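Local coordinates for protein starch synthase I (Hordeum vulgare, PDB 4HLN) that belongs to the starch synthases, plant glycosyltransferases built from two Rossmann-like domains, and carries a bound glycan on its C-terminal domain, at residues R238-L241 and L242-A246; I252-G256 and G257-G261; M460-P463 and D464-E468; K578-W581 and A582-A586. One frame throughout, in Å; residues are numbered along the deposited sequence.

Contact 1 (R238-L241 and L242-A246); sequences RYTL and LCYAA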
loop_
_atom_site.group_PDB
_atom_site.type_symbol
_atom_site.label_atom_id
_atom_site.label_comp_id
_atom_site.label_asym_id
_atom_site.label_seq_id
_atom_site.Cartn_x
_atom_site.Cartn_y
_atom_site.Cartn_z
ATOM N N ARG A 238 -24.001 3.657 2.329
ATOM C CA ARG A 238 -23.261 3.484 3.579
ATOM C C ARG A 238 -22.058 4.413 3.604
ATOM O O ARG A 238 -21.802 5.091 4.596
ATOM C CB ARG A 238 -22.761 2.043 3.757
ATOM C CG ARG A 238 -23.830 0.985 3.965
ATOM C CD ARG A 238 -23.310 -0.372 3.523
ATOM N NE ARG A 238 -22.835 -1.198 4.622
ATOM C CZ ARG A 238 -21.750 -1.965 4.567
ATOM N NH1 ARG A 238 -21.024 -1.986 3.466
ATOM N NH2 ARG A 238 -21.384 -2.702 5.614
ATOM N N TYR A 239 -21.322 4.446 2.502
ATOM C CA TYR A 239 -20.068 5.173 2.477
ATOM C C TYR A 239 -20.237 6.667 2.211
ATOM O O TYR A 239 -19.376 7.472 2.546
ATOM C CB TYR A 239 -19.069 4.464 1.567
ATOM C CG TYR A 239 -18.719 3.147 2.186
ATOM C CD1 TYR A 239 -19.187 1.953 1.662
ATOM C CD2 TYR A 239 -17.980 3.104 3.370
ATOM C CE1 TYR A 239 -18.885 0.733 2.280
ATOM C CE2 TYR A 239 -17.667 1.912 3.984
ATOM C CZ TYR A 239 -18.116 0.723 3.438
ATOM O OH TYR A 239 -17.794 -0.460 4.074
ATOM N N THR A 240 -21.385 7.020 1.655
ATOM C CA THR A 240 -21.845 8.401 1.637
ATOM C C THR A 240 -21.992 8.929 3.076
ATOM O O THR A 240 -21.554 10.043 3.383
ATOM C CB THR A 240 -23.184 8.511 0.858
ATOM O OG1 THR A 240 -22.938 8.222 -0.519
ATOM C CG2 THR A 240 -23.791 9.903 0.942
ATOM N N LEU A 241 -22.587 8.123 3.956
ATOM C CA LEU A 241 -22.758 8.525 5.348
ATOM C C LEU A 241 -21.394 8.758 5.969
ATOM O O LEU A 241 -21.170 9.766 6.658
ATOM C CB LEU A 241 -23.500 7.463 6.150
ATOM C CG LEU A 241 -24.950 7.198 5.765
ATOM C CD1 LEU A 241 -25.593 6.180 6.706
ATOM C CD2 LEU A 241 -25.750 8.483 5.721
ATOM N N LEU A 242 -20.489 7.816 5.702
ATOM C CA LEU A 242 -19.140 7.867 6.228
ATOM C C LEU A 242 -18.523 9.211 5.900
ATOM O O LEU A 242 -17.901 9.842 6.750
ATOM C CB LEU A 242 -18.280 6.761 5.615
ATOM C CG LEU A 242 -16.825 6.893 6.052
ATOM C CD1 LEU A 242 -16.725 6.917 7.590
ATOM C CD2 LEU A 242 -15.958 5.808 5.476
ATOM N N CYS A 243 -18.710 9.648 4.659
ATOM C CA CYS A 243 -18.028 10.829 4.163
ATOM C C CYS A 243 -18.584 12.118 4.756
ATOM O O CYS A 243 -17.822 12.973 5.185
ATOM C CB CYS A 243 -18.054 10.853 2.636
ATOM S SG CYS A 243 -16.867 9.699 1.864
ATOM N N TYR A 244 -19.906 12.251 4.797
ATOM C CA TYR A 244 -20.521 13.390 5.470
ATOM C C TYR A 244 -20.078 13.489 6.942
ATOM O O TYR A 244 -19.739 14.569 7.438
ATOM C CB TYR A 244 -22.051 13.311 5.390
ATOM C CG TYR A 244 -22.631 13.862 4.110
ATOM C CD1 TYR A 244 -22.826 15.234 3.950
ATOM C CD2 TYR A 244 -22.996 13.011 3.056
ATOM C CE1 TYR A 244 -23.357 15.751 2.791
ATOM C CE2 TYR A 244 -23.526 13.516 1.879
ATOM C CZ TYR A 244 -23.701 14.889 1.752
ATOM O OH TYR A 244 -24.218 15.422 0.602
ATOM N N ALA A 245 -20.089 12.350 7.623
ATOM C CA ALA A 245 -19.727 12.278 9.021
ATOM C C ALA A 245 -18.304 12.769 9.216
ATOM O O ALA A 245 -18.011 13.524 10.131
ATOM C CB ALA A 245 -19.860 10.837 9.518
ATOM N N ALA A 246 -17.411 12.337 8.345
ATOM C CA ALA A 246 -16.010 12.651 8.531
ATOM C C ALA A 246 -15.750 14.155 8.374
ATOM O O ALA A 246 -14.795 14.697 8.945
ATOM C CB ALA A 246 -15.142 11.823 7.576
#
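Tyr-239 and Leu-242, three residues apart on helix 235-252, meet where one methyl reaches the rim of an aromatic ring: Leu-242 CD2 sits in the plane of the phenol, 4.0 Å from Tyr-239 CD2. The leucine CG is anti to its backbone N (chi1 174°), which carries this methyl toward the ring edge. One residue along, Thr-240 and Tyr-244, a turn apart, lie side by side and point the same way, with Thr-240 CG2 3.7 Å from Tyr-244 CE2 and again in the plane of the ring. The same edge comes near a carbonyl, Tyr-244 CD2 standing 3.3 Å from Thr-240 O. That oxygen accepts the nearly straight helical bond from Tyr-244 N at 3.1 Å, and the next bond, Ala-245 N to Leu-241 O, measures 3.0 Å.

Thr-240 OG1 bonds Gln-236 O within the helix, whereas Tyr-239 OH bonds Tyr-168 OH and Tyr-244 OH bonds Leu-316 O. The Tyr-239 ring also makes edge-to-face contacts with Trp-271 and His-272. Each tyrosine thus divides its chemistry, its ring edge meeting a methyl of the helix and its hydroxyl tying the helix to a separate part of the N-terminal domain.

Contact 2 (I252-G256 and G257-G261); sequences ILELG and GYIYG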
loop_
_atom_site.group_PDB
_atom_site.type_symbol
_atom_site.label_atom_id
_atom_site.label_comp_id
_atom_site.label_asym_id
_atom_site.label_seq_id
_atom_site.Cartn_x
_atom_site.Cartn_y
_atom_site.Cartn_z
ATOM N N ILE A 252 -17.057 19.276 15.336
ATOM C CA ILE A 252 -17.966 19.130 16.472
ATOM C C ILE A 252 -17.537 18.256 17.634
ATOM O O ILE A 252 -18.145 18.328 18.706
ATOM C CB ILE A 252 -19.366 18.654 16.054
ATOM C CG1 ILE A 252 -19.314 17.223 15.513
ATOM C CG2 ILE A 252 -20.012 19.646 15.078
ATOM C CD1 ILE A 252 -20.677 16.619 15.383
ATOM N N LEU A 253 -16.520 17.424 17.442
ATOM C CA LEU A 253 -16.078 16.572 18.540
ATOM C C LEU A 253 -15.050 17.272 19.437
ATOM O O LEU A 253 -13.936 17.577 19.003
ATOM C CB LEU A 253 -15.543 15.240 18.013
ATOM C CG LEU A 253 -16.601 14.374 17.314
ATOM C CD1 LEU A 253 -16.044 13.027 16.940
ATOM C CD2 LEU A 253 -17.820 14.192 18.193
ATOM N N GLU A 254 -15.421 17.535 20.688
ATOM C CA GLU A 254 -14.460 18.135 21.622
ATOM C C GLU A 254 -13.566 17.104 22.311
ATOM O O GLU A 254 -13.681 16.867 23.511
ATOM C CB GLU A 254 -15.150 19.026 22.654
ATOM C CG GLU A 254 -15.999 20.117 22.045
ATOM C CD GLU A 254 -16.138 21.332 22.936
ATOM O OE1 GLU A 254 -16.379 22.436 22.393
ATOM O OE2 GLU A 254 -16.002 21.191 24.173
ATOM N N LEU A 255 -12.665 16.513 21.537
ATOM C CA LEU A 255 -11.720 15.526 22.035
ATOM C C LEU A 255 -10.645 16.162 22.906
ATOM O O LEU A 255 -9.962 17.111 22.488
ATOM C CB LEU A 255 -11.087 14.810 20.854
ATOM C CG LEU A 255 -12.213 14.268 19.960
ATOM C CD1 LEU A 255 -11.695 13.769 18.615
ATOM C CD2 LEU A 255 -13.023 13.187 20.692
ATOM N N GLY A 256 -10.497 15.636 24.122
ATOM C CA GLY A 256 -9.577 16.208 25.094
ATOM C C GLY A 256 -9.903 17.674 25.388
ATOM O O GLY A 256 -9.001 18.462 25.699
ATOM N N GLY A 257 -11.184 18.047 25.277
ATOM C CA GLY A 257 -11.585 19.427 25.483
ATOM C C GLY A 257 -11.734 20.373 24.291
ATOM O O GLY A 257 -12.536 21.305 24.364
ATOM N N TYR A 258 -10.983 20.167 23.209
ATOM C CA TYR A 258 -11.080 21.071 22.052
ATOM C C TYR A 258 -11.223 20.353 20.706
ATOM O O TYR A 258 -10.611 19.318 20.479
ATOM C CB TYR A 258 -9.875 22.017 21.999
ATOM C CG TYR A 258 -8.560 21.285 21.924
ATOM C CD1 TYR A 258 -7.762 21.362 20.785
ATOM C CD2 TYR A 258 -8.117 20.501 22.995
ATOM C CE1 TYR A 258 -6.553 20.685 20.708
ATOM C CE2 TYR A 258 -6.915 19.814 22.931
ATOM C CZ TYR A 258 -6.132 19.904 21.783
ATOM O OH TYR A 258 -4.926 19.216 21.702
ATOM N N ILE A 259 -12.030 20.925 19.814
ATOM C CA ILE A 259 -12.209 20.376 18.475
ATOM C C ILE A 259 -10.931 20.413 17.643
ATOM O O ILE A 259 -9.965 21.086 17.990
ATOM C CB ILE A 259 -13.295 21.119 17.694
ATOM C CG1 ILE A 259 -12.943 22.592 17.575
ATOM C CG2 ILE A 259 -14.688 20.931 18.338
ATOM C CD1 ILE A 259 -13.969 23.348 16.786
ATOM N N TYR A 260 -10.934 19.678 16.536
ATOM C CA TYR A 260 -9.778 19.633 15.641
ATOM C C TYR A 260 -9.731 20.877 14.775
ATOM O O TYR A 260 -8.652 21.337 14.393
ATOM C CB TYR A 260 -9.836 18.393 14.740
ATOM C CG TYR A 260 -9.020 17.213 15.230
ATOM C CD1 TYR A 260 -9.277 16.625 16.467
ATOM C CD2 TYR A 260 -8.009 16.666 14.444
ATOM C CE1 TYR A 260 -8.547 15.529 16.905
ATOM C CE2 TYR A 260 -7.261 15.573 14.883
ATOM C CZ TYR A 260 -7.541 15.011 16.110
ATOM O OH TYR A 260 -6.813 13.934 16.552
ATOM N N GLY A 261 -10.911 21.402 14.446
ATOM C CA GLY A 261 -11.011 22.606 13.652
ATOM C C GLY A 261 -10.841 22.505 12.142
ATOM O O GLY A 261 -11.028 21.437 11.542
HETATM O O HOH W 1 -12.911 17.600 16.688
#
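Gly-257 turns the chain back on Leu-255 and Glu-254, and its backbone N donates to Glu-254 O at 3.3 Å from above the carbonyl plane. The bond closes a turn with Leu-255 and Gly-256 at its centre, whose backbone angles lie close to type II. A weak bond from Tyr-258 N to Leu-255 O, also 3.3 Å, follows directly; positive phi at both glycines (58° and 95°) lets the two turns overlap. Glu-254, which opens the first of these turns, is also the centre of an inverse gamma turn.

Past the bend, Ile-259 comes back alongside the incoming limb of the loop. Its CA-H points at Leu-253 O, with CA and O 3.3 Å apart, while Ile-259 CG2 lies 3.5 Å from that same oxygen and 4.0 Å from Glu-254 CG. A water receives the N-H of Tyr-260 and donates to Leu-253 O, filling the place of a direct backbone bond.

Leu-255 makes the apolar link, its CD1 approaching Tyr-260 CE1 at 4.0 Å as the two side chains run at a slant to each other. Arg-160 holds the returning limb through Tyr-258 O and Ile-259 O and makes a cation-pi contact with the Tyr-258 ring; Tyr-260 OH bonds Asp-209. These overlapping beta turns reverse the chain in the loop that links helix 235-252 to strand 264-269 of the Rossmann-like N-terminal domain.

Contact 3 (M460-P463 and D464-E468); sequences MAIP and DLMRE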
loop_
_atom_site.group_PDB
_atom_site.type_symbol
_atom_site.label_atom_id
_atom_site.label_comp_id
_atom_site.label_asym_id
_atom_site.label_seq_id
_atom_site.Cartn_x
_atom_site.Cartn_y
_atom_site.Cartn_z
ATOM N N MET A 460 6.266 -20.427 -15.137
ATOM C CA MET A 460 6.642 -20.467 -16.549
ATOM C C MET A 460 8.138 -20.271 -16.757
ATOM O O MET A 460 8.715 -20.808 -17.703
ATOM C CB MET A 460 5.873 -19.411 -17.360
ATOM C CG MET A 460 4.356 -19.381 -17.140
ATOM S SD MET A 460 3.471 -20.927 -17.466
ATOM C CE MET A 460 1.808 -20.507 -16.932
ATOM N N ALA A 461 8.771 -19.500 -15.878
ATOM C CA ALA A 461 10.188 -19.191 -16.048
ATOM C C ALA A 461 11.104 -20.263 -15.465
ATOM O O ALA A 461 12.256 -20.387 -15.872
ATOM C CB ALA A 461 10.514 -17.844 -15.454
ATOM N N ILE A 462 10.590 -21.035 -14.515
ATOM C CA ILE A 462 11.403 -22.041 -13.833
ATOM C C ILE A 462 12.231 -22.894 -14.796
ATOM O O ILE A 462 13.454 -22.948 -14.687
ATOM C CB ILE A 462 10.549 -22.951 -12.918
ATOM C CG1 ILE A 462 10.341 -22.289 -11.561
ATOM C CG2 ILE A 462 11.228 -24.291 -12.709
ATOM C CD1 ILE A 462 11.617 -22.161 -10.755
ATOM N N PRO A 463 11.566 -23.561 -15.747
ATOM C CA PRO A 463 12.306 -24.470 -16.630
ATOM C C PRO A 463 13.478 -23.774 -17.323
ATOM O O PRO A 463 14.596 -24.278 -17.322
ATOM C CB PRO A 463 11.246 -24.891 -17.645
ATOM C CG PRO A 463 9.951 -24.768 -16.880
ATOM C CD PRO A 463 10.128 -23.533 -16.062
ATOM N N ASP A 464 13.218 -22.610 -17.892
ATOM C CA ASP A 464 14.253 -21.843 -18.561
ATOM C C ASP A 464 15.320 -21.398 -17.560
ATOM O O ASP A 464 16.465 -21.121 -17.922
ATOM C CB ASP A 464 13.614 -20.627 -19.231
ATOM C CG ASP A 464 14.325 -20.220 -20.501
ATOM O OD1 ASP A 464 15.549 -20.451 -20.603
ATOM O OD2 ASP A 464 13.653 -19.666 -21.397
ATOM N N LEU A 465 14.932 -21.344 -16.291
ATOM C CA LEU A 465 15.784 -20.798 -15.237
ATOM C C LEU A 465 16.754 -21.831 -14.675
ATOM O O LEU A 465 17.886 -21.496 -14.318
ATOM C CB LEU A 465 14.911 -20.215 -14.119
ATOM C CG LEU A 465 15.521 -19.350 -13.003
ATOM C CD1 LEU A 465 15.965 -20.191 -11.822
ATOM C CD2 LEU A 465 16.666 -18.477 -13.514
ATOM N N MET A 466 16.304 -23.081 -14.601
ATOM C CA MET A 466 17.148 -24.188 -14.149
ATOM C C MET A 466 18.203 -24.596 -15.185
ATOM O O MET A 466 19.084 -25.396 -14.896
ATOM C CB MET A 466 16.292 -25.393 -13.768
ATOM C CG MET A 466 15.160 -25.078 -12.789
ATOM S SD MET A 466 15.623 -24.943 -11.040
ATOM C CE MET A 466 16.489 -23.382 -11.002
ATOM N N ARG A 467 18.107 -24.048 -16.393
ATOM C CA ARG A 467 19.173 -24.198 -17.380
ATOM C C ARG A 467 20.486 -23.604 -16.854
ATOM O O ARG A 467 21.563 -23.876 -17.386
ATOM C CB ARG A 467 18.791 -23.503 -18.687
ATOM C CG ARG A 467 17.773 -24.242 -19.538
ATOM C CD ARG A 467 17.403 -23.418 -20.767
ATOM N NE ARG A 467 16.791 -24.232 -21.814
ATOM C CZ ARG A 467 15.675 -23.912 -22.465
ATOM N NH1 ARG A 467 15.199 -24.720 -23.405
ATOM N NH2 ARG A 467 15.032 -22.787 -22.179
ATOM N N GLU A 468 20.393 -22.788 -15.811
ATOM C CA GLU A 468 21.560 -22.094 -15.286
ATOM C C GLU A 468 21.995 -22.719 -13.971
ATOM O O GLU A 468 21.245 -23.485 -13.360
ATOM C CB GLU A 468 21.239 -20.617 -15.070
ATOM C CG GLU A 468 20.332 -20.013 -16.137
ATOM C CD GLU A 468 21.042 -18.979 -16.999
ATOM O OE1 GLU A 468 20.465 -18.557 -18.025
ATOM O OE2 GLU A 468 22.174 -18.583 -16.647
#
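Ile-462 O takes two backbone donors from the following turn of helix 455-466, Met-466 N at 2.9 Å almost straight down the carbonyl and Leu-465 N at 2.7 Å from well above its plane, while a weak third bond runs from Leu-465 N to Ala-461 O. The helix is kinked at Pro-463, whose N has no hydrogen to offer the turn before.

On the inner side, Ile-462 and Met-466 lie alongside each other, pointing the same way, with Ile-462 CG2 4.0 Å from Met-466 CG. The methionine CG stands beside its own backbone N (chi1 -52°), a setting that also lays it 3.3 Å from Ile-462 O. Both side chains pack on Phe-497, and Ile-462 reaches Trp-485 and Thr-489 as well.

Another side of the helix is charged. Arg-467 NH2 and Asp-464 OD1 form a salt bridge of 2.9 Å; the guanidinium addresses the aspartate within its own plane, yet meets the carboxylate from above, 80° out of that group's plane. The arginine is extended from CG to NE, and its CG passes 3.9 Å from Pro-463 O. Asp-464 OD1 has a second, long and weak ion pair with Arg-584 NH2. Arg-467, with a lesser contribution from the more distant Arg-584, would be expected to stabilise the ionised carboxylate, whereas the apolar side chains seat the helix against edge strand 497-501 of the parallel sheet.

Contact 4 (K578-W581 and A582-A586); sequences KMLW and ALRTA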
loop_
_atom_site.group_PDB
_atom_site.type_symbol
_atom_site.label_atom_id
_atom_site.label_comp_id
_atom_site.label_asym_id
_atom_site.label_seq_id
_atom_site.Cartn_x
_atom_site.Cartn_y
_atom_site.Cartn_z
ATOM N N LYS A 578 11.149 -10.637 -19.680
ATOM C CA LYS A 578 11.729 -9.512 -18.969
ATOM C C LYS A 578 12.210 -9.936 -17.583
ATOM O O LYS A 578 13.231 -9.446 -17.084
ATOM C CB LYS A 578 10.738 -8.358 -18.875
ATOM C CG LYS A 578 11.240 -7.076 -19.517
ATOM C CD LYS A 578 12.652 -6.687 -19.035
ATOM C CE LYS A 578 13.081 -5.328 -19.615
ATOM N NZ LYS A 578 12.403 -5.021 -20.928
ATOM N N MET A 579 11.479 -10.858 -16.968
ATOM C CA MET A 579 11.867 -11.343 -15.657
ATOM C C MET A 579 13.201 -12.083 -15.745
ATOM O O MET A 579 14.154 -11.761 -15.029
ATOM C CB MET A 579 10.778 -12.236 -15.050
ATOM C CG MET A 579 11.074 -12.667 -13.611
ATOM S SD MET A 579 9.698 -13.460 -12.742
ATOM C CE MET A 579 9.654 -15.085 -13.484
ATOM N N LEU A 580 13.267 -13.066 -16.636
ATOM C CA LEU A 580 14.478 -13.855 -16.794
ATOM C C LEU A 580 15.635 -12.964 -17.174
ATOM O O LEU A 580 16.764 -13.158 -16.705
ATOM C CB LEU A 580 14.286 -14.942 -17.837
ATOM C CG LEU A 580 13.290 -15.988 -17.356
ATOM C CD1 LEU A 580 12.786 -16.824 -18.523
ATOM C CD2 LEU A 580 13.899 -16.861 -16.256
ATOM N N TRP A 581 15.358 -11.977 -18.016
ATOM C CA TRP A 581 16.413 -11.062 -18.402
ATOM C C TRP A 581 17.015 -10.415 -17.151
ATOM O O TRP A 581 18.230 -10.462 -16.931
ATOM C CB TRP A 581 15.912 -10.017 -19.397
ATOM C CG TRP A 581 16.968 -9.026 -19.734
ATOM C CD1 TRP A 581 17.956 -9.166 -20.663
ATOM C CD2 TRP A 581 17.167 -7.744 -19.124
ATOM N NE1 TRP A 581 18.754 -8.044 -20.680
ATOM C CE2 TRP A 581 18.289 -7.157 -19.746
ATOM C CE3 TRP A 581 16.500 -7.033 -18.119
ATOM C CZ2 TRP A 581 18.759 -5.893 -19.394
ATOM C CZ3 TRP A 581 16.969 -5.778 -17.772
ATOM C CH2 TRP A 581 18.088 -5.222 -18.407
ATOM N N ALA A 582 16.155 -9.844 -16.316
ATOM C CA ALA A 582 16.602 -9.206 -15.077
ATOM C C ALA A 582 17.310 -10.172 -14.119
ATOM O O ALA A 582 18.337 -9.837 -13.534
ATOM C CB ALA A 582 15.451 -8.549 -14.385
ATOM N N LEU A 583 16.751 -11.363 -13.947
ATOM C CA LEU A 583 17.409 -12.382 -13.143
ATOM C C LEU A 583 18.810 -12.635 -13.646
ATOM O O LEU A 583 19.766 -12.641 -12.869
ATOM C CB LEU A 583 16.627 -13.683 -13.183
ATOM C CG LEU A 583 15.420 -13.659 -12.261
ATOM C CD1 LEU A 583 14.763 -15.014 -12.217
ATOM C CD2 LEU A 583 15.881 -13.263 -10.888
ATOM N N ARG A 584 18.934 -12.847 -14.951
ATOM C CA ARG A 584 20.238 -13.127 -15.519
ATOM C C ARG A 584 21.159 -11.941 -15.347
ATOM O O ARG A 584 22.335 -12.100 -15.036
ATOM C CB ARG A 584 20.122 -13.518 -16.978
ATOM C CG ARG A 584 19.574 -14.911 -17.156
ATOM C CD ARG A 584 19.533 -15.280 -18.617
ATOM N NE ARG A 584 18.800 -16.524 -18.831
ATOM C CZ ARG A 584 17.594 -16.592 -19.387
ATOM N NH1 ARG A 584 16.988 -15.475 -19.797
ATOM N NH2 ARG A 584 17.003 -17.774 -19.539
ATOM N N THR A 585 20.619 -10.745 -15.526
ATOM C CA THR A 585 21.421 -9.551 -15.336
ATOM C C THR A 585 21.977 -9.490 -13.913
ATOM O O THR A 585 23.150 -9.178 -13.702
ATOM C CB THR A 585 20.605 -8.299 -15.635
ATOM O OG1 THR A 585 20.117 -8.370 -16.980
ATOM C CG2 THR A 585 21.451 -7.044 -15.450
ATOM N N ALA A 586 21.135 -9.802 -12.935
ATOM C CA ALA A 586 21.558 -9.727 -11.544
ATOM C C ALA A 586 22.547 -10.849 -11.237
ATOM O O ALA A 586 23.566 -10.631 -10.587
ATOM C CB ALA A 586 20.356 -9.785 -10.606
#
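Trp-581 swings its CG anti to the backbone N (chi1 177°), and Thr-585, one turn later, sets its OG1 beside its own backbone N (chi1 -58°); together these torsions bring the hydroxyl over the indole. Thr-585 OG1 sits above the centre of one ring face, 3.5 Å from Trp-581 CE2, as the two side chains pass at a slant. The hydroxyl does not rest on the ring alone: Thr-585 OG1 donates to Trp-581 O at 2.8 Å, from above the carbonyl plane. Thr-585 N donates to that oxygen too, also at 2.8 Å but in the plane, so two bonds from one residue grip a single carbonyl and limit the rotation of the threonine.

On another side of the helix, Arg-584 runs back along the preceding turn. Its CG lies 3.3 Å from Leu-580 O, which accepts the helical bond from Arg-584 N, and from there the chain extends so that Arg-584 NH1 comes 3.4 Å from Leu-580 CB. The far end of the arginine is anchored outside the helix by a salt bridge from NE to Glu-468.

Thr-585 belongs to the glycan pocket, touches Trp-569 of that pocket, and has its side chain about 3 Å from a bound alpha-D-glucopyranose. With its proton given to Trp-581 O, the hydroxyl would present mainly its oxygen lone pairs to other neighbours, so this side-chain-to-backbone bond probably helps fix the threonine's orientation beside the sugar.

In the fold
Along the chain the contacts follow one another in numerical order and fall into two pairs, one in each half of a GT-B architecture. Contacts 1 and 2 lie 19 Å apart between centres, the first on helix 235-252 and the second in the loop that carries the chain on to strand 264-269 of the mixed sheet. Contacts 3 and 4, in the C-terminal half, have centres 11 Å apart on helices 455-466 and 576-592; they touch through a salt bridge from Glu-468 to Arg-584, a long, weak ion pair from Asp-464, and Ala-461 against Met-579 and Leu-580. Centres of contacts 1 and 4 are 47 Å apart, so the glycan beside contact 4 is remote from the N-terminal pair.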